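Local coordinates for S-adenosylmethionine:tRNA ribosyltransferase-isomerase (Thermotoga maritima, PDB 1VKY), which probably transfers and isomerises the ribose of S-adenosylmethionine onto the 7-aminomethyl group of preQ1-modified tRNA, giving epoxyqueuosine, at residues Ile50-Ile54 and Lys332-Arg336; Gln205-Val209 and Thr242-Leu246; Arg255-Thr261 and Leu295-Thr301; Thr261-Arg265 and Leu310-Val314. All blocks are in the same frame, centred on the assembly; numbering follows the deposited sequence.

Contact 1 of 4, residues Ile50-Ile54 and Lys332-Arg336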
# COMPACT_ATOMS: atom_id res chain seq x y z
N ILE B 50 -5.75 -28.70 5.54
CA ILE B 50 -5.79 -27.33 5.00
C ILE B 50 -7.22 -27.01 4.55
O ILE B 50 -7.86 -27.82 3.85
CB ILE B 50 -4.78 -27.18 3.83
CG1 ILE B 50 -3.36 -27.55 4.27
CG2 ILE B 50 -4.76 -25.76 3.30
CD1 ILE B 50 -2.33 -27.43 3.15
N GLU B 51 -7.71 -25.84 4.93
CA GLU B 51 -9.02 -25.36 4.47
C GLU B 51 -8.95 -24.00 3.85
O GLU B 51 -8.06 -23.18 4.14
CB GLU B 51 -10.01 -25.24 5.62
CG GLU B 51 -10.23 -26.46 6.47
CD GLU B 51 -11.26 -26.15 7.53
OE1 GLU B 51 -10.91 -25.93 8.71
OE2 GLU B 51 -12.41 -26.07 7.14
N HIS B 52 -9.93 -23.73 2.99
CA HIS B 52 -9.98 -22.47 2.25
C HIS B 52 -11.27 -21.73 2.61
O HIS B 52 -12.34 -22.14 2.21
CB HIS B 52 -9.91 -22.79 0.76
CG HIS B 52 -8.69 -23.57 0.42
ND1 HIS B 52 -7.45 -22.99 0.29
CD2 HIS B 52 -8.50 -24.90 0.28
CE1 HIS B 52 -6.55 -23.92 0.03
NE2 HIS B 52 -7.16 -25.09 0.02
N ARG B 53 -11.13 -20.64 3.37
CA ARG B 53 -12.26 -19.94 4.00
C ARG B 53 -12.16 -18.45 3.66
O ARG B 53 -11.34 -18.07 2.80
CB ARG B 53 -12.24 -20.16 5.52
CG ARG B 53 -12.33 -21.66 5.87
CD ARG B 53 -13.75 -22.29 5.55
NE ARG B 53 -14.25 -22.44 6.86
CZ ARG B 53 -15.34 -21.98 7.35
NH1 ARG B 53 -16.29 -21.43 6.64
NH2 ARG B 53 -15.52 -22.21 8.60
N ILE B 54 -13.04 -17.67 4.28
CA ILE B 54 -13.08 -16.21 4.20
C ILE B 54 -12.79 -15.69 5.59
O ILE B 54 -13.17 -16.33 6.57
CB ILE B 54 -14.49 -15.74 3.75
CG1 ILE B 54 -14.79 -16.26 2.36
CG2 ILE B 54 -14.62 -14.23 3.79
CD1 ILE B 54 -13.73 -15.95 1.36
N LYS B 332 -1.73 -21.81 -6.62
CA LYS B 332 -2.59 -22.56 -7.53
C LYS B 332 -3.98 -22.01 -7.47
O LYS B 332 -4.61 -21.79 -8.50
CB LYS B 332 -2.57 -24.04 -7.17
CG LYS B 332 -3.30 -24.94 -8.11
CD LYS B 332 -3.30 -26.36 -7.60
CE LYS B 332 -3.98 -27.31 -8.58
NZ LYS B 332 -4.20 -28.65 -7.94
N ARG B 333 -4.46 -21.69 -6.27
CA ARG B 333 -5.81 -21.15 -6.14
C ARG B 333 -5.91 -19.65 -6.29
O ARG B 333 -7.00 -19.09 -6.10
CB ARG B 333 -6.38 -21.55 -4.78
CG ARG B 333 -6.64 -23.00 -4.69
CD ARG B 333 -7.08 -23.43 -3.32
NE ARG B 333 -7.37 -24.87 -3.26
CZ ARG B 333 -8.58 -25.39 -3.12
NH1 ARG B 333 -9.67 -24.60 -3.09
NH2 ARG B 333 -8.71 -26.70 -3.02
N ARG B 334 -4.79 -18.98 -6.56
CA ARG B 334 -4.78 -17.57 -6.92
C ARG B 334 -5.10 -16.69 -5.71
O ARG B 334 -5.74 -15.63 -5.82
CB ARG B 334 -5.74 -17.31 -8.12
CG ARG B 334 -5.50 -18.23 -9.34
CD ARG B 334 -4.20 -18.00 -10.08
NE ARG B 334 -4.16 -16.68 -10.69
CZ ARG B 334 -3.08 -16.13 -11.27
NH1 ARG B 334 -1.92 -16.78 -11.35
NH2 ARG B 334 -3.16 -14.91 -11.77
N TYR B 335 -4.63 -17.09 -4.53
CA TYR B 335 -4.71 -16.20 -3.38
C TYR B 335 -3.91 -14.94 -3.70
O TYR B 335 -2.95 -14.97 -4.52
CB TYR B 335 -4.10 -16.84 -2.11
CG TYR B 335 -5.02 -17.75 -1.34
CD1 TYR B 335 -5.49 -18.93 -1.89
CD2 TYR B 335 -5.42 -17.42 -0.03
CE1 TYR B 335 -6.34 -19.80 -1.15
CE2 TYR B 335 -6.26 -18.27 0.71
CZ TYR B 335 -6.72 -19.45 0.14
OH TYR B 335 -7.55 -20.28 0.93
N ARG B 336 -4.20 -13.88 -2.98
CA ARG B 336 -3.40 -12.68 -3.04
C ARG B 336 -2.42 -12.60 -1.88
O ARG B 336 -2.75 -12.97 -0.73
CB ARG B 336 -4.30 -11.46 -3.03
CG ARG B 336 -5.28 -11.37 -4.20
CD ARG B 336 -6.35 -10.30 -3.97
NE ARG B 336 -6.87 -10.40 -2.60
CZ ARG B 336 -6.83 -9.47 -1.65
NH1 ARG B 336 -6.30 -8.25 -1.87
NH2 ARG B 336 -7.34 -9.78 -0.44
O HOH W 1 -9.90 -19.28 0.74
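His-52, on the outermost strand 49-54 of the mixed sheet, is met by two side chains of the loop that follows helix 320-332: Arg-333 covers one face of its imidazole and Tyr-335 comes to its edge. The tight part is the stack. The guanidinium lies flat on the ring, centres 3.7 Å apart and planes 11° apart, with His-52 CD2 over the middle of the guanidinium and Arg-333 CD, bonded to NE, making a CH-pi contact over the same face. An extended chain from CG to NE carries Arg-333 across to the strand. Arg-333 NE also forms a salt bridge with Glu-329, one turn back. At the ring edge Tyr-335 OH and His-52 ND1 share a hydrogen bond of 2.8 Å, the two rings meeting rim to rim at 58°. The looser side is bridged by solvent: a water lies 2.6 Å from Tyr-335 OH and donates to Arg-53 O at 2.8 Å, while the side chain of Arg-53 turns away to Glu-57 and Glu-60. Backbones stay apart, CA of His-52 9.5 Å from CA of Arg-333. Arg-334 ends the helix in a Schellman motif, beyond which comes Tyr-335. A stacked cation would probably disfavour a second proton on the imidazole, though Glu-329, paired with the arginine, would soften the effect; a neutral His-52 joined to the phenol through ND1 is consistent with this.

Contact 2 of 4, residues Gln205-Val209 and Thr242-Leu246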
# COMPACT_ATOMS: atom_id res chain seq x y z
N GLN B 205 -11.18 -12.98 24.13
CA GLN B 205 -10.52 -11.81 24.72
C GLN B 205 -9.46 -11.20 23.79
O GLN B 205 -8.96 -11.87 22.88
CB GLN B 205 -9.88 -12.23 26.04
CG GLN B 205 -10.94 -12.67 27.06
CD GLN B 205 -10.45 -12.62 28.48
OE1 GLN B 205 -9.52 -11.85 28.83
NE2 GLN B 205 -11.07 -13.44 29.33
N PHE B 206 -9.13 -9.94 24.04
CA PHE B 206 -8.12 -9.20 23.27
C PHE B 206 -7.03 -8.62 24.17
O PHE B 206 -7.29 -8.26 25.31
CB PHE B 206 -8.78 -8.06 22.50
CG PHE B 206 -9.59 -8.53 21.32
CD1 PHE B 206 -10.85 -9.12 21.53
CD2 PHE B 206 -9.07 -8.49 20.04
CE1 PHE B 206 -11.58 -9.63 20.44
CE2 PHE B 206 -9.81 -9.01 18.96
CZ PHE B 206 -11.06 -9.56 19.17
N ALA B 207 -5.80 -8.57 23.67
CA ALA B 207 -4.74 -7.85 24.35
C ALA B 207 -3.84 -7.27 23.30
O ALA B 207 -3.91 -7.64 22.12
CB ALA B 207 -3.96 -8.77 25.26
N GLU B 208 -3.01 -6.33 23.72
CA GLU B 208 -2.08 -5.71 22.80
C GLU B 208 -0.62 -5.71 23.24
O GLU B 208 -0.27 -5.63 24.43
CB GLU B 208 -2.57 -4.30 22.39
CG GLU B 208 -2.24 -3.17 23.30
CD GLU B 208 -2.65 -1.81 22.71
OE1 GLU B 208 -3.67 -1.74 21.94
OE2 GLU B 208 -1.93 -0.81 23.02
N VAL B 209 0.26 -5.82 22.24
CA VAL B 209 1.65 -5.53 22.47
C VAL B 209 1.94 -4.32 21.61
O VAL B 209 1.23 -4.05 20.65
CB VAL B 209 2.60 -6.74 22.14
CG1 VAL B 209 2.34 -7.86 23.13
CG2 VAL B 209 2.47 -7.20 20.73
N THR B 242 -1.46 -6.98 29.54
CA THR B 242 -1.19 -8.08 28.61
C THR B 242 -0.49 -9.25 29.26
O THR B 242 -0.83 -10.40 29.02
CB THR B 242 -0.34 -7.58 27.45
OG1 THR B 242 -1.06 -6.56 26.77
CG2 THR B 242 -0.13 -8.70 26.37
N VAL B 243 0.51 -8.97 30.11
CA VAL B 243 1.15 -10.03 30.86
C VAL B 243 0.13 -10.81 31.69
O VAL B 243 0.18 -12.04 31.75
CB VAL B 243 2.32 -9.48 31.76
CG1 VAL B 243 2.88 -10.57 32.69
CG2 VAL B 243 3.45 -8.89 30.91
N ARG B 244 -0.79 -10.10 32.36
CA ARG B 244 -1.83 -10.76 33.16
C ARG B 244 -2.72 -11.64 32.32
O ARG B 244 -3.02 -12.77 32.67
CB ARG B 244 -2.70 -9.72 33.86
CG ARG B 244 -3.65 -10.37 34.86
CD ARG B 244 -4.99 -9.63 35.11
NE ARG B 244 -4.96 -8.22 34.76
CZ ARG B 244 -5.71 -7.62 33.82
NH1 ARG B 244 -6.63 -8.28 33.10
NH2 ARG B 244 -5.54 -6.31 33.62
N LYS B 245 -3.17 -11.13 31.18
CA LYS B 245 -4.03 -11.90 30.29
C LYS B 245 -3.37 -13.14 29.71
O LYS B 245 -4.01 -14.17 29.52
CB LYS B 245 -4.51 -11.00 29.18
CG LYS B 245 -5.48 -9.97 29.70
CD LYS B 245 -6.16 -9.24 28.57
CE LYS B 245 -7.45 -8.63 29.08
NZ LYS B 245 -8.02 -7.80 28.00
N LEU B 246 -2.08 -13.05 29.41
CA LEU B 246 -1.35 -14.21 28.88
C LEU B 246 -1.33 -15.31 29.93
O LEU B 246 -1.54 -16.50 29.64
CB LEU B 246 0.11 -13.82 28.52
CG LEU B 246 0.31 -12.87 27.36
CD1 LEU B 246 1.70 -12.29 27.41
CD2 LEU B 246 0.07 -13.57 26.06
O HOH W 2 -3.52 -5.34 26.45
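Strand 205-209 and helix 242-246 run at 134° to each other, their axes approaching to 8.4 Å, and the backbones come nearest where CA of Ala-207 lies 5.6 Å from CA of Thr-242. Two polar side chains of the helix reach strand carbonyls. Thr-242 OG1 donates to Glu-208 O at 2.6 Å, tilted 25° from the carbonyl plane; the hydroxyl stands beside its own backbone N, and CG2 is turned to the methyl of Ala-207 and to Val-209 CG1. A water donates to the same hydroxyl and accepts from Glu-208 N at 2.9 Å, so both backbone polar groups of Glu-208 are tied to one threonine, one directly and one through solvent. The helix belongs to the layer packed on the mixed sheet: strand 205-213 pairs in parallel with strand 67-75, and on its other side Phe-206 packs on helix 193-202. One turn along from Thr-242, Lys-245 stretches out beyond CG and delivers NZ to Phe-206 O at 2.8 Å, nearly head-on to the carbonyl at 172°. Its CD passes 4.0 Å from Ala-207 CB, and its CE lies 3.8 Å from Gln-205 OE1, the two chains slanting across one another. A leucine in place of Lys-245 would probably leave Phe-206 O without its ammonium donor and Gln-205 without the neighbouring CE. Leu-246 turns to the neighbouring helix 261-270, where it packs on Leu-267.

Contact 3 of 4, residues Arg255-Thr261 and Leu295-Thr301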
# COMPACT_ATOMS: atom_id res chain seq x y z
N ARG B 255 -6.26 -20.73 24.23
CA ARG B 255 -5.16 -20.43 23.32
C ARG B 255 -4.77 -18.95 23.27
O ARG B 255 -5.64 -18.08 23.26
CB ARG B 255 -5.51 -20.87 21.93
CG ARG B 255 -5.43 -22.39 21.78
CD ARG B 255 -6.00 -22.87 20.53
NE ARG B 255 -7.37 -22.38 20.39
CZ ARG B 255 -8.21 -22.80 19.46
NH1 ARG B 255 -7.80 -23.72 18.61
NH2 ARG B 255 -9.44 -22.30 19.38
N ILE B 256 -3.47 -18.72 23.23
CA ILE B 256 -2.88 -17.43 22.85
C ILE B 256 -2.67 -17.42 21.33
O ILE B 256 -1.89 -18.20 20.76
CB ILE B 256 -1.58 -17.19 23.60
CG1 ILE B 256 -1.83 -17.13 25.11
CG2 ILE B 256 -0.87 -15.90 23.13
CD1 ILE B 256 -0.58 -17.35 25.90
N VAL B 257 -3.44 -16.58 20.67
CA VAL B 257 -3.45 -16.45 19.26
C VAL B 257 -2.75 -15.16 18.92
O VAL B 257 -3.28 -14.07 19.13
CB VAL B 257 -4.91 -16.47 18.69
CG1 VAL B 257 -4.89 -16.50 17.15
CG2 VAL B 257 -5.72 -17.68 19.22
N ALA B 258 -1.56 -15.26 18.33
CA ALA B 258 -0.83 -14.07 17.92
C ALA B 258 -1.37 -13.58 16.60
O ALA B 258 -1.59 -14.37 15.70
CB ALA B 258 0.65 -14.33 17.83
N VAL B 259 -1.55 -12.27 16.49
CA VAL B 259 -1.95 -11.67 15.21
C VAL B 259 -0.75 -10.94 14.65
O VAL B 259 -0.38 -9.86 15.17
CB VAL B 259 -3.15 -10.73 15.38
CG1 VAL B 259 -3.49 -10.11 14.00
CG2 VAL B 259 -4.32 -11.49 15.96
N GLY B 260 -0.11 -11.56 13.66
CA GLY B 260 1.09 -11.00 13.01
C GLY B 260 2.40 -11.48 13.56
O GLY B 260 2.50 -11.80 14.73
N THR B 261 3.42 -11.55 12.71
CA THR B 261 4.76 -12.03 13.05
C THR B 261 5.49 -11.13 14.02
O THR B 261 6.31 -11.62 14.84
CB THR B 261 5.63 -12.17 11.79
OG1 THR B 261 5.64 -10.93 11.07
CG2 THR B 261 5.05 -13.18 10.80
N LEU B 295 4.93 -19.42 23.89
CA LEU B 295 3.76 -18.63 24.27
C LEU B 295 2.67 -18.63 23.20
O LEU B 295 1.47 -18.60 23.49
CB LEU B 295 4.13 -17.18 24.60
CG LEU B 295 4.38 -16.79 26.04
CD1 LEU B 295 4.62 -15.33 26.17
CD2 LEU B 295 3.26 -17.24 27.02
N VAL B 296 3.05 -18.77 21.96
CA VAL B 296 2.06 -18.64 20.88
C VAL B 296 1.43 -20.00 20.51
O VAL B 296 2.14 -20.90 20.08
CB VAL B 296 2.73 -18.04 19.67
CG1 VAL B 296 1.72 -17.90 18.48
CG2 VAL B 296 3.36 -16.71 20.00
N ASP B 297 0.11 -20.13 20.69
CA ASP B 297 -0.60 -21.40 20.38
C ASP B 297 -1.19 -21.47 18.97
O ASP B 297 -1.46 -22.55 18.44
CB ASP B 297 -1.72 -21.66 21.38
CG ASP B 297 -1.23 -21.62 22.81
OD1 ASP B 297 -0.22 -22.29 23.11
OD2 ASP B 297 -1.75 -20.90 23.69
N ALA B 298 -1.40 -20.31 18.38
CA ALA B 298 -1.96 -20.16 17.05
C ALA B 298 -1.53 -18.84 16.46
O ALA B 298 -1.12 -17.95 17.18
CB ALA B 298 -3.46 -20.27 17.09
N LEU B 299 -1.63 -18.69 15.14
CA LEU B 299 -1.00 -17.53 14.48
C LEU B 299 -1.87 -17.07 13.30
O LEU B 299 -2.21 -17.90 12.47
CB LEU B 299 0.41 -17.88 13.99
CG LEU B 299 1.13 -16.84 13.07
CD1 LEU B 299 1.23 -15.53 13.80
CD2 LEU B 299 2.47 -17.24 12.66
N VAL B 300 -2.27 -15.79 13.28
CA VAL B 300 -2.84 -15.15 12.06
C VAL B 300 -1.77 -14.27 11.41
O VAL B 300 -1.15 -13.40 12.06
CB VAL B 300 -4.05 -14.27 12.40
CG1 VAL B 300 -4.65 -13.65 11.18
CG2 VAL B 300 -5.08 -15.04 13.19
N THR B 301 -1.58 -14.45 10.11
CA THR B 301 -0.54 -13.76 9.40
C THR B 301 -0.83 -13.67 7.89
O THR B 301 -1.67 -14.39 7.37
CB THR B 301 0.79 -14.48 9.66
OG1 THR B 301 1.88 -13.73 9.07
CG2 THR B 301 0.82 -15.84 8.98
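Strands 256-259 and 298-301 are parallel neighbours in the middle of the mixed sheet, paired Val-257 with Ala-298, Ala-258 with Leu-299 and Val-259 with Val-300. In the ladder, Ala-258 N donates to Ala-298 O, Val-300 N to Ala-258 O at 2.9 Å, and Gly-260 N to Val-300 O at 2.7 Å. Ile-256 O takes two donors, Asp-297 N at 2.8 Å and the more distant Ala-298 N. Val-257 CA and Leu-299 CA add CA-H...O contacts to Ala-298 O and Ala-258 O, already ladder acceptors.

Apolar packing falls on both faces. Val-257, with CG1 anti to the backbone N (chi1 -173°) and CG2 anti to the carbonyl carbon, sets both methyls 4.0 Å from Ala-298 CB, and its CG1 also nears Val-300; Val-259 shares this face. On the other, Ala-258 CB meets Val-296 CG1 at 3.8 Å, and Leu-299 leans its CD1 over the same alanine, under helix 261-270. Ahead of the ladder, Ile-256 CD1 touches Leu-295 CD2.

Gly-260, the N-cap of helix 261-270, has backbone angles (phi 95°) at which a CB would be jammed against the preceding carbonyl. Just past it, Thr-261 CG2 faces Thr-301 OG1, which is bonded to His-304; both threonine hydroxyls also bind an unidentified ligand, probably from the crystallisation liquor, so a pocket may lie here.

A side-chain-to-backbone bond precedes the strands: Asp-297 OD2, in a salt bridge with Arg-250, accepts on its anti side a nearly straight bond of 2.8 Å from Ile-256 N.

Contact 4 of 4, residues Thr261-Arg265 and Leu310-Val314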
# COMPACT_ATOMS: atom_id res chain seq x y z
N THR B 261 3.42 -11.55 12.71
CA THR B 261 4.76 -12.03 13.05
C THR B 261 5.49 -11.13 14.02
O THR B 261 6.31 -11.62 14.84
CB THR B 261 5.63 -12.17 11.79
OG1 THR B 261 5.64 -10.93 11.07
CG2 THR B 261 5.05 -13.18 10.80
N THR B 262 5.17 -9.84 14.00
CA THR B 262 5.75 -8.94 15.04
C THR B 262 5.30 -9.37 16.44
O THR B 262 6.11 -9.47 17.35
CB THR B 262 5.34 -7.49 14.80
OG1 THR B 262 5.88 -7.08 13.55
CG2 THR B 262 6.00 -6.54 15.84
N THR B 263 4.01 -9.61 16.61
CA THR B 263 3.52 -10.14 17.88
C THR B 263 4.26 -11.42 18.30
O THR B 263 4.64 -11.58 19.46
CB THR B 263 2.02 -10.42 17.76
OG1 THR B 263 1.31 -9.20 17.52
CG2 THR B 263 1.48 -10.93 19.09
N VAL B 264 4.43 -12.34 17.35
CA VAL B 264 5.15 -13.60 17.64
C VAL B 264 6.54 -13.35 18.16
O VAL B 264 6.92 -13.94 19.15
CB VAL B 264 5.26 -14.49 16.40
CG1 VAL B 264 6.15 -15.71 16.66
CG2 VAL B 264 3.88 -14.93 15.95
N ARG B 265 7.31 -12.50 17.48
CA ARG B 265 8.69 -12.24 17.91
C ARG B 265 8.72 -11.61 19.26
O ARG B 265 9.56 -11.97 20.08
CB ARG B 265 9.44 -11.37 16.88
CG ARG B 265 9.51 -11.96 15.46
CD ARG B 265 10.35 -11.11 14.39
NE ARG B 265 10.69 -9.83 14.98
CZ ARG B 265 10.17 -8.65 14.69
NH1 ARG B 265 9.28 -8.52 13.71
NH2 ARG B 265 10.55 -7.57 15.39
N LEU B 310 10.17 -13.64 7.01
CA LEU B 310 8.84 -13.89 7.57
C LEU B 310 8.32 -15.28 7.19
O LEU B 310 7.67 -15.93 7.97
CB LEU B 310 7.84 -12.80 7.14
CG LEU B 310 8.24 -11.38 7.58
CD1 LEU B 310 7.16 -10.37 7.26
CD2 LEU B 310 8.51 -11.35 9.06
N LEU B 311 8.59 -15.71 5.97
CA LEU B 311 8.25 -17.06 5.54
C LEU B 311 9.01 -18.09 6.37
O LEU B 311 8.46 -19.13 6.79
CB LEU B 311 8.53 -17.23 4.02
CG LEU B 311 8.25 -18.61 3.47
CD1 LEU B 311 6.84 -19.09 3.86
CD2 LEU B 311 8.48 -18.61 1.94
N MET B 312 10.27 -17.80 6.68
CA MET B 312 11.04 -18.70 7.54
C MET B 312 10.42 -18.82 8.95
O MET B 312 10.37 -19.90 9.53
CB MET B 312 12.49 -18.24 7.66
CG MET B 312 13.29 -18.27 6.34
SD MET B 312 14.82 -17.34 6.57
CE MET B 312 15.34 -17.31 4.84
N LEU B 313 9.92 -17.71 9.49
CA LEU B 313 9.27 -17.75 10.81
C LEU B 313 7.99 -18.59 10.76
O LEU B 313 7.76 -19.42 11.61
CB LEU B 313 8.95 -16.33 11.26
CG LEU B 313 8.28 -16.04 12.60
CD1 LEU B 313 8.55 -14.57 13.00
CD2 LEU B 313 6.80 -16.30 12.56
N VAL B 314 7.13 -18.34 9.77
CA VAL B 314 5.90 -19.11 9.66
C VAL B 314 6.18 -20.60 9.40
O VAL B 314 5.49 -21.48 9.93
CB VAL B 314 4.97 -18.51 8.56
CG1 VAL B 314 3.77 -19.33 8.41
CG2 VAL B 314 4.57 -17.10 8.97
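Two helices, each entered shortly after one of a pair of neighbouring parallel strands, meet here through their first turns: helix 261-270 after strand 256-259 and helix 309-318 after strand 298-302. Their local axes are at 63° and come no nearer than 11.2 Å, so side chains alone span the interface. Leu-313 and Thr-261 carry most of the contact. With CG anti to the backbone N (chi1 -179°), Leu-313 reaches across and divides its two methyls between partners. CD1 lies 3.7 Å from Arg-265 CG, against the aliphatic base of the arginine, which crosses it at about a right angle, and 4.0 Å from Thr-261 CB. CD2 lies 4.0 Å from Thr-261 CG2 and 4.2 Å from Val-264 CG1, the valine and leucine sliding past one another in opposite directions. One turn earlier, Leu-310 brings CD2 to 3.5 Å from Thr-261 OG1. Chi1 of 54° puts that hydroxyl between its own N and carbonyl carbon, beside the leucine methyl, and it also bonds an unidentified ligand. Replacing Leu-313 by an alanine would probably open a gap between Thr-261, Val-264 and Arg-265, and leave the base of the arginine without its apolar partner. A more remote touch joins Thr-261 CG2 to Val-314 CG2. Both helices pack on strand 298-302: Val-264 on Leu-299 and Val-314 on Thr-301. Farther out, helix 320-332 covers the back of helix 309-318 through Leu-311 and Val-314, while Thr-263 of the other helix packs on strand 67-75 (Val-69 and Asn-71).

Contacts 3 and 4 form the buried centre and share Thr-261: contact 3 pairs two parallel strands by backbone bonds, and contact 4 packs the helices that follow those strands, almost wholly through apolar groups. Leu-299 and Ala-258 of the strands touch Val-264 of the helix. Contact 2 is partly buried on the same mixed sheet; it touches contact 3 through Leu-246 and Ile-256, and contact 4 through Val-209 and Thr-263, and relies on helix side chains bonded to strand carbonyls. Contact 1, about 20 Å centre to centre from contact 3, is the surface member at the sheet's outermost strand; there a stack, a hydrogen bond and a water replace apolar packing.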